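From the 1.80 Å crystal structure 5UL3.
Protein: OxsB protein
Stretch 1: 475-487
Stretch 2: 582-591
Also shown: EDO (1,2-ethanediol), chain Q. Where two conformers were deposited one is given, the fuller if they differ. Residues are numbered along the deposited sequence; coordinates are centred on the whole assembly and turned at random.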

# COMPACT_ATOMS: atom_id res chain seq x y z
N MET A 475 -6.09 19.18 -5.25
CA MET A 475 -6.49 20.47 -5.82
C MET A 475 -6.49 21.57 -4.76
O MET A 475 -5.92 22.65 -4.96
N PHE A 476 -7.13 21.31 -3.62
CA PHE A 476 -7.35 22.30 -2.57
C PHE A 476 -6.41 22.06 -1.40
O PHE A 476 -6.21 20.91 -0.97
N ASP A 477 -5.82 23.13 -0.85
CA ASP A 477 -5.12 22.99 0.42
C ASP A 477 -5.37 24.23 1.26
O ASP A 477 -5.61 25.32 0.73
N GLN A 478 -5.32 24.04 2.58
CA GLN A 478 -5.89 25.01 3.51
C GLN A 478 -5.11 26.31 3.56
O GLN A 478 -5.68 27.35 3.92
N LEU A 479 -3.83 26.30 3.20
CA LEU A 479 -3.04 27.52 3.26
C LEU A 479 -3.08 28.31 1.96
O LEU A 479 -2.42 29.36 1.87
N MET A 480 -3.84 27.87 0.96
CA MET A 480 -3.92 28.57 -0.31
C MET A 480 -4.68 29.88 -0.15
O MET A 480 -5.77 29.91 0.41
N LYS A 481 -4.10 30.95 -0.68
CA LYS A 481 -4.69 32.28 -0.63
C LYS A 481 -5.05 32.71 -2.04
O LYS A 481 -4.18 32.74 -2.92
N GLY A 482 -6.32 33.05 -2.24
CA GLY A 482 -6.79 33.48 -3.54
C GLY A 482 -7.02 32.31 -4.48
O GLY A 482 -6.81 31.15 -4.13
N LEU A 483 -7.43 32.64 -5.70
CA LEU A 483 -7.81 31.64 -6.70
C LEU A 483 -6.70 31.32 -7.70
O LEU A 483 -6.89 30.42 -8.53
N ASP A 484 -5.56 32.02 -7.65
CA ASP A 484 -4.53 31.86 -8.68
C ASP A 484 -4.07 30.41 -8.80
O ASP A 484 -3.89 29.90 -9.91
N ASN A 485 -3.80 29.75 -7.66
CA ASN A 485 -3.31 28.37 -7.73
C ASN A 485 -4.35 27.42 -8.32
O ASN A 485 -3.98 26.45 -9.00
N LEU A 486 -5.65 27.68 -8.09
CA LEU A 486 -6.67 26.84 -8.72
C LEU A 486 -6.68 27.03 -10.22
O LEU A 486 -6.77 26.06 -10.98
N LYS A 487 -6.58 28.28 -10.69
CA LYS A 487 -6.51 28.53 -12.12
C LYS A 487 -5.30 27.85 -12.73
O LYS A 487 -5.39 27.27 -13.82
N ALA A 582 -8.57 17.81 11.59
CA ALA A 582 -9.65 18.43 10.84
C ALA A 582 -9.37 19.93 10.81
O ALA A 582 -9.27 20.56 11.87
N THR A 583 -9.19 20.49 9.61
CA THR A 583 -8.60 21.81 9.44
C THR A 583 -9.43 22.66 8.49
O THR A 583 -9.82 22.19 7.41
N SER A 584 -9.69 23.90 8.88
CA SER A 584 -10.39 24.86 8.03
C SER A 584 -9.40 25.59 7.13
O SER A 584 -8.18 25.57 7.35
N PHE A 585 -9.93 26.26 6.11
CA PHE A 585 -9.11 26.98 5.14
C PHE A 585 -8.90 28.42 5.59
O PHE A 585 -9.83 29.07 6.07
N VAL A 586 -7.68 28.92 5.39
CA VAL A 586 -7.37 30.30 5.74
C VAL A 586 -8.09 31.27 4.80
O VAL A 586 -8.39 32.41 5.19
N ASP A 587 -8.38 30.84 3.57
CA ASP A 587 -9.16 31.62 2.61
C ASP A 587 -10.57 31.04 2.57
O ASP A 587 -10.78 29.93 2.06
N LYS A 588 -11.55 31.79 3.10
CA LYS A 588 -12.92 31.27 3.23
C LYS A 588 -13.53 30.89 1.88
O LYS A 588 -14.33 29.95 1.81
N THR A 589 -13.21 31.63 0.82
CA THR A 589 -13.71 31.27 -0.50
C THR A 589 -13.20 29.90 -0.92
O THR A 589 -13.98 29.02 -1.32
N ASN A 590 -11.88 29.69 -0.81
CA ASN A 590 -11.30 28.39 -1.11
C ASN A 590 -11.90 27.29 -0.24
O ASN A 590 -12.22 26.20 -0.74
N GLY A 591 -12.10 27.56 1.05
CA GLY A 591 -12.81 26.60 1.90
C GLY A 591 -14.22 26.30 1.41
O GLY A 591 -14.68 25.15 1.45

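Two segments far apart in sequence, each running from loop into helix, can be joined by side chains that satisfy backbone polar groups left free where no regular sheet or helix exists, while aromatic and aliphatic groups fill the space alongside. The contact between residues 475-487 and 582-591 of OxsB, which buries 631 Å² summed over both sides, is a compact example.

At the start of the first stretch, Met475 is out of reach, and the packing begins with Phe476. Its CA-to-CB bond points toward the partner, and its CB lies 3.9 Å from CE2 of Phe585, near the plane of that ring; chi1 is m and sets where its own ring goes. That ring approaches the start of the second helix, CD1 lying 4.3 Å from the backbone O of Asn590. Asp477 instead points away, in a p rotamer, and both its carboxylate oxygens find hydrogen bonds elsewhere in the structure. Its carbonyl closes the type I turn that runs to Met480, its O accepting from Met480 N at 3.1 Å.

Gln478 is the centre of the apolar contact. Its chi1 (m) sets CG over one face of the Phe585 ring, 3.9 Å from the ring centroid and only 11° off the normal, in a CH-pi contact; chi2 is p. Phe585, itself m, leaves its backbone sideways, but its ring end comes nearer to the first stretch. The same Gln478 CG lies 4.0 Å from CG2 of Thr583, whose CA-to-CB bond points toward the first stretch, and 3.4 Å from the carbonyl O of Ser584, an oxygen buried without a polar partner. The backbone joins in as well: Val586 N donates to Gln478 O at 2.9 Å, nearly straight.

The CA-to-CB bond of Leu479 (m, t) points away, though the end of the side chain comes nearer; its CA lies 4.0 Å from CG1 of Val586, a p rotamer whose CA-to-CB bond points toward the first stretch. With chi1 t, Met480 CG lies 3.6 Å from Asn590 ND2; chi2 is also t. A water bridges the backbones here, donating to Gln478 O and Met480 O, each 2.7 Å from its oxygen, and accepting from Asp587 N at 3.0 Å. Lys481 points away, yet its CG passes 4.1 Å from Val586 CG1.

At Gly482, whose positive phi favours glycine, two inward-pointing side chains of the second stretch meet the backbone. Asp587, in the t rotamer, accepts from Gly482 N through OD2 at 2.8 Å, while its OD1 caps the helix by accepting from Asn590 N at 3.1 Å. One carboxylate thus serves both stretches. Asn590 (m) similarly spans two carbonyls: its ND2 donates to Met480 O at 3.1 Å and to Gly482 O at 2.9 Å. Its OD1 faces aliphatic neighbours, 3.5 Å from CD2 of Leu483 and 3.9 Å from CD1 of Leu486, both leucines being m, t.

On the second stretch's helix, Thr589 OG1 shares a 2.9 Å hydrogen bond with O2 of a 1,2-ethanediol, probably from the crystallisation liquor.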

# COMPACT_ATOMS: atom_id res chain seq x y z
CB MET A 475 -7.87 20.34 -6.46
CG MET A 475 -8.52 21.67 -6.92
SD MET A 475 -7.59 22.41 -8.28
CE MET A 475 -8.00 21.26 -9.61
CB PHE A 476 -8.80 22.23 -2.08
CG PHE A 476 -9.82 22.46 -3.16
CD1 PHE A 476 -10.09 23.75 -3.62
CD2 PHE A 476 -10.55 21.40 -3.69
CE1 PHE A 476 -11.05 23.97 -4.60
CE2 PHE A 476 -11.51 21.61 -4.68
CZ PHE A 476 -11.76 22.90 -5.13
CB ASP A 477 -3.61 22.74 0.25
CG ASP A 477 -2.84 23.96 -0.24
OD1 ASP A 477 -3.08 24.39 -1.38
OD2 ASP A 477 -1.94 24.44 0.50
CB GLN A 478 -5.98 24.38 4.91
CG GLN A 478 -7.07 23.31 5.06
CD GLN A 478 -6.62 21.90 4.65
OE1 GLN A 478 -5.54 21.72 4.08
NE2 GLN A 478 -7.44 20.91 4.96
CB LEU A 479 -1.59 27.20 3.63
CG LEU A 479 -1.46 26.52 5.00
CD1 LEU A 479 -0.01 26.23 5.37
CD2 LEU A 479 -2.13 27.38 6.07
CB MET A 480 -4.63 27.71 -1.36
CG MET A 480 -4.63 28.32 -2.78
SD MET A 480 -5.71 27.41 -3.90
CE MET A 480 -4.88 25.80 -3.94
CB LYS A 481 -3.74 33.28 0.02
CG LYS A 481 -3.57 33.07 1.52
CD LYS A 481 -2.76 34.18 2.18
CE LYS A 481 -2.77 34.01 3.69
NZ LYS A 481 -1.94 35.05 4.36
CB LEU A 483 -9.06 32.12 -7.45
CG LEU A 483 -10.33 32.31 -6.61
CD1 LEU A 483 -11.44 33.00 -7.42
CD2 LEU A 483 -10.83 30.98 -6.06
CB ASP A 484 -3.32 32.75 -8.37
CG ASP A 484 -3.55 34.21 -8.72
OD1 ASP A 484 -4.63 34.52 -9.27
OD2 ASP A 484 -2.65 35.03 -8.45
CB ASN A 485 -2.92 27.86 -6.34
CG ASN A 485 -1.69 28.56 -5.76
OD1 ASN A 485 -1.35 28.33 -4.62
ND2 ASN A 485 -1.05 29.42 -6.54
CB LEU A 486 -8.05 27.12 -8.13
CG LEU A 486 -8.25 26.92 -6.62
CD1 LEU A 486 -9.67 27.31 -6.22
CD2 LEU A 486 -7.92 25.47 -6.16
CB LYS A 487 -6.48 30.03 -12.40
CG LYS A 487 -7.73 30.74 -11.95
CD LYS A 487 -7.74 32.21 -12.43
CE LYS A 487 -9.06 32.89 -12.12
NZ LYS A 487 -9.11 34.31 -12.62
CB ALA A 582 -11.01 18.12 11.46
CB THR A 583 -7.17 21.70 8.89
OG1 THR A 583 -6.44 20.69 9.61
CG2 THR A 583 -6.43 23.04 8.99
CB SER A 584 -11.19 25.85 8.87
OG SER A 584 -12.17 25.20 9.66
CB PHE A 585 -9.78 26.98 3.77
CG PHE A 585 -9.72 25.64 3.06
CD1 PHE A 585 -10.42 24.55 3.55
CD2 PHE A 585 -8.99 25.50 1.90
CE1 PHE A 585 -10.37 23.32 2.90
CE2 PHE A 585 -8.92 24.28 1.24
CZ PHE A 585 -9.62 23.18 1.74
CB VAL A 586 -5.85 30.53 5.74
CG1 VAL A 586 -5.29 30.61 4.32
CG2 VAL A 586 -5.51 31.80 6.52
CB ASP A 587 -8.47 31.57 1.25
CG ASP A 587 -9.17 32.41 0.19
OD1 ASP A 587 -10.40 32.28 0.02
OD2 ASP A 587 -8.47 33.17 -0.50
CB LYS A 588 -13.83 32.28 3.92
CG LYS A 588 -13.67 32.38 5.43
CD LYS A 588 -14.89 33.10 6.03
CE LYS A 588 -14.65 33.51 7.48
NZ LYS A 588 -13.67 34.63 7.59
CB THR A 589 -13.29 32.32 -1.53
OG1 THR A 589 -13.75 33.62 -1.12
CG2 THR A 589 -13.89 32.01 -2.88
CB ASN A 590 -9.79 28.45 -0.97
CG ASN A 590 -9.15 29.27 -2.07
OD1 ASN A 590 -9.79 29.55 -3.08
ND2 ASN A 590 -7.89 29.65 -1.89
C1 EDO Q . -17.12 34.90 2.22
O1 EDO Q . -17.05 34.10 3.41
C2 EDO Q . -16.48 34.13 1.07
O2 EDO Q . -16.03 35.03 0.06
O HOH W 1 -7.30 28.49 2.06